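Side-chain contact in sortase family protein (Streptococcus agalactiae, PDB 4D7W), which is a class C sortase that probably acts as a transpeptidase in the assembly of type 2B pili on this group B streptococcus: residues W41-Q46 with H92-S97. Numbering follows the deposited sequence.
Sequences WHMTSQ and HLEGSS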
ATOM      1  N   TRP A  41       4.566  12.151  -8.721  1.00 49.90           N
ATOM      2  CA  TRP A  41       3.358  12.365  -9.517  1.00 57.73           C
ATOM      3  C   TRP A  41       3.642  12.325 -11.028  1.00 65.20           C
ATOM      4  O   TRP A  41       2.808  11.874 -11.808  1.00 67.59           O
ATOM      5  CB  TRP A  41       2.699  13.710  -9.157  1.00 61.41           C
ATOM      6  CG  TRP A  41       2.493  13.944  -7.678  1.00 57.93           C
ATOM      7  CD1 TRP A  41       3.123  14.873  -6.896  1.00 53.53           C
ATOM      8  CD2 TRP A  41       1.599  13.235  -6.810  1.00 56.34           C
ATOM      9  NE1 TRP A  41       2.680  14.783  -5.597  1.00 49.10           N
ATOM     10  CE2 TRP A  41       1.744  13.787  -5.518  1.00 52.72           C
ATOM     11  CE3 TRP A  41       0.700  12.182  -6.997  1.00 58.00           C
ATOM     12  CZ2 TRP A  41       1.024  13.317  -4.422  1.00 53.69           C
ATOM     13  CZ3 TRP A  41      -0.018  11.724  -5.911  1.00 59.87           C
ATOM     14  CH2 TRP A  41       0.149  12.289  -4.636  1.00 57.60           C
ATOM     15  N   HIS A  42       4.819  12.796 -11.435  1.00 68.69           N
ATOM     16  CA  HIS A  42       5.147  12.909 -12.858  1.00 73.38           C
ATOM     17  C   HIS A  42       6.030  11.766 -13.349  1.00 66.10           C
ATOM     18  O   HIS A  42       7.001  11.994 -14.074  1.00 66.44           O
ATOM     19  CB  HIS A  42       5.848  14.241 -13.143  1.00 82.05           C
ATOM     20  CG  HIS A  42       5.028  15.444 -12.803  1.00 92.03           C
ATOM     21  ND1 HIS A  42       5.547  16.721 -12.800  1.00 97.10           N
ATOM     22  CD2 HIS A  42       3.724  15.568 -12.457  1.00 95.69           C
ATOM     23  CE1 HIS A  42       4.599  17.579 -12.465  1.00 98.82           C
ATOM     24  NE2 HIS A  42       3.484  16.905 -12.251  1.00 97.67           N
ATOM     25  N   MET A  43       5.677  10.543 -12.971  1.00 57.37           N
ATOM     26  CA  MET A  43       6.497   9.366 -13.246  1.00 50.96           C
ATOM     27  C   MET A  43       6.740   9.118 -14.739  1.00 45.28           C
ATOM     28  O   MET A  43       5.799   9.048 -15.527  1.00 47.19           O
ATOM     29  CB  MET A  43       5.839   8.148 -12.606  1.00 50.94           C
ATOM     30  CG  MET A  43       6.585   6.853 -12.761  1.00 53.17           C
ATOM     31  SD  MET A  43       6.029   5.636 -11.554  1.00 52.34           S
ATOM     32  CE  MET A  43       7.312   5.776 -10.333  1.00 46.18           C
ATOM     33  N   THR A  44       8.010   8.975 -15.116  1.00 39.89           N
ATOM     34  CA  THR A  44       8.394   8.719 -16.508  1.00 39.85           C
ATOM     35  C   THR A  44       8.273   7.235 -16.858  1.00 36.88           C
ATOM     36  O   THR A  44       8.120   6.405 -15.965  1.00 34.28           O
ATOM     37  CB  THR A  44       9.844   9.175 -16.790  1.00 37.82           C
ATOM     38  OG1 THR A  44      10.758   8.268 -16.166  1.00 40.29           O
ATOM     39  CG2 THR A  44      10.084  10.570 -16.257  1.00 36.64           C
ATOM     40  N   SER A  45       8.335   6.901 -18.149  1.00 37.42           N
ATOM     41  CA  SER A  45       8.251   5.493 -18.587  1.00 39.01           C
ATOM     42  C   SER A  45       9.357   4.671 -17.945  1.00 36.46           C
ATOM     43  O   SER A  45       9.142   3.553 -17.472  1.00 34.63           O
ATOM     44  CB  SER A  45       8.346   5.370 -20.114  1.00 38.74           C
ATOM     45  OG  SER A  45       7.390   6.191 -20.754  1.00 47.51           O
ATOM     46  N   GLN A  46      10.546   5.255 -17.930  1.00 34.72           N
ATOM     47  CA  GLN A  46      11.723   4.655 -17.310  1.00 37.16           C
ATOM     48  C   GLN A  46      11.491   4.336 -15.831  1.00 35.49           C
ATOM     49  O   GLN A  46      11.821   3.252 -15.341  1.00 31.75           O
ATOM     50  CB  GLN A  46      12.911   5.617 -17.454  1.00 47.48           C
ATOM     51  CG  GLN A  46      14.239   4.979 -17.274  1.00 58.91           C
ATOM     52  CD  GLN A  46      14.402   3.844 -18.237  1.00 72.44           C
ATOM     53  OE1 GLN A  46      14.568   4.054 -19.441  1.00 80.15           O
ATOM     54  NE2 GLN A  46      14.316   2.625 -17.726  1.00 76.57           N
ATOM     55  N   HIS A  92      -1.563  -0.078  -5.182  1.00 27.52           N
ATOM     56  CA  HIS A  92      -0.561   0.824  -4.627  1.00 26.83           C
ATOM     57  C   HIS A  92      -0.352   2.020  -5.557  1.00 29.55           C
ATOM     58  O   HIS A  92      -0.070   1.839  -6.734  1.00 32.24           O
ATOM     59  CB  HIS A  92       0.743   0.067  -4.389  1.00 29.73           C
ATOM     60  CG  HIS A  92       1.900   0.961  -4.090  1.00 30.10           C
ATOM     61  ND1 HIS A  92       2.799   1.354  -5.057  1.00 29.11           N
ATOM     62  CD2 HIS A  92       2.292   1.556  -2.939  1.00 29.78           C
ATOM     63  CE1 HIS A  92       3.696   2.157  -4.513  1.00 31.70           C
ATOM     64  NE2 HIS A  92       3.415   2.292  -3.229  1.00 32.70           N
ATOM     65  N   LEU A  93      -0.501   3.244  -5.044  1.00 25.68           N
ATOM     66  CA  LEU A  93      -0.334   4.451  -5.872  1.00 28.15           C
ATOM     67  C   LEU A  93       1.098   4.545  -6.410  1.00 33.80           C
ATOM     68  O   LEU A  93       2.054   4.657  -5.642  1.00 29.80           O
ATOM     69  CB  LEU A  93      -0.680   5.716  -5.081  1.00 31.91           C
ATOM     70  CG  LEU A  93      -0.945   6.984  -5.896  1.00 42.69           C
ATOM     71  CD1 LEU A  93      -2.097   6.775  -6.852  1.00 43.19           C
ATOM     72  CD2 LEU A  93      -1.244   8.182  -4.997  1.00 44.71           C
ATOM     73  N   GLU A  94       1.235   4.534  -7.733  1.00 33.62           N
ATOM     74  CA  GLU A  94       2.505   4.175  -8.368  1.00 34.27           C
ATOM     75  C   GLU A  94       3.642   5.154  -8.044  1.00 39.03           C
ATOM     76  O   GLU A  94       4.817   4.767  -8.017  1.00 42.89           O
ATOM     77  CB  GLU A  94       2.314   4.068  -9.892  1.00 36.27           C
ATOM     78  CG  GLU A  94       2.170   5.410 -10.578  1.00 43.11           C
ATOM     79  CD  GLU A  94       2.280   5.320 -12.104  1.00 52.29           C
ATOM     80  OE1 GLU A  94       2.369   4.186 -12.627  1.00 51.27           O
ATOM     81  OE2 GLU A  94       2.284   6.387 -12.772  1.00 55.07           O
ATOM     82  N   GLY A  95       3.301   6.411  -7.790  1.00 34.57           N
ATOM     83  CA  GLY A  95       4.322   7.396  -7.468  1.00 35.51           C
ATOM     84  C   GLY A  95       4.670   7.524  -5.994  1.00 33.75           C
ATOM     85  O   GLY A  95       5.447   8.409  -5.619  1.00 33.48           O
ATOM     86  N   SER A  96       4.106   6.657  -5.150  1.00 28.56           N
ATOM     87  CA  SER A  96       4.376   6.726  -3.713  1.00 28.84           C
ATOM     88  C   SER A  96       5.428   5.705  -3.316  1.00 28.90           C
ATOM     89  O   SER A  96       5.821   4.867  -4.117  1.00 27.57           O
ATOM     90  CB  SER A  96       3.086   6.530  -2.893  1.00 29.49           C
ATOM     91  OG  SER A  96       2.510   5.237  -3.042  1.00 26.15           O
ATOM     92  N   SER A  97       5.920   5.792  -2.082  1.00 28.93           N
ATOM     93  CA  SER A  97       6.947   4.869  -1.632  1.00 24.09           C
ATOM     94  C   SER A  97       6.406   3.431  -1.585  1.00 28.10           C
ATOM     95  O   SER A  97       5.227   3.220  -1.300  1.00 29.09           O
ATOM     96  CB  SER A  97       7.474   5.278  -0.247  1.00 29.76           C
ATOM     97  OG  SER A  97       7.771   6.668  -0.189  1.00 28.88           O
TER
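Leu93 O is gripped twice, and the turn it closes presents Leu93, Glu94 and Gly95 to Trp41 and Met43. Ser96 N reaches it at 2.9 Å in a type I beta turn running from Leu93 to Ser96, and Ser96 OG donates to the same Leu93 O at 2.7 Å, in the carbonyl plane and on a lone pair. Across the contact the packing is by van der Waals touch. Met43 points its side chain at the turn: CG stands anti to the backbone N (chi1 -178°), and a bend at chi3 sets the methyl CE 3.6 Å from Glu94 O. The sulfur lies against the carboxylate end of Glu94, with Met43 SD 3.8 Å from Glu94 CD. In that glutamate CG sits between N and the carbonyl carbon (chi1 74°) and the chain is extended beyond it, which lays CG and the carboxylate obliquely across the Met43 thioether. Glu94 OE2 also forms a salt bridge with Arg48, a pairing that would favour the charged carboxylate beside Met43. Gly95 lies nearest Trp41 in the backbone, CA to CA 5.5 Å, and a backbone hydrogen bond to Lys40 secures the approach. Farther out, the indole swings back from a CB that points away, and its six-membered ring meets Leu93 obliquely, Trp41 CZ3 to Leu93 CD2 3.9 Å. Bracketing the turn, His92 NE2 donates to Ser97 O at 2.8 Å, with Ser97 O near the plane of the imidazole, while the nitrogen stands well above the carbonyl plane, off the lone pairs. The contact thus ties the segment leading into helix 45-52, with Thr44 as its N-cap, to the loop between strands 90-92 and 105-115 of the sortase beta-barrel; Tyr30 of helix 17-31 adjoins Met43, and Leu93 packs on Ile108 of strand 105-115.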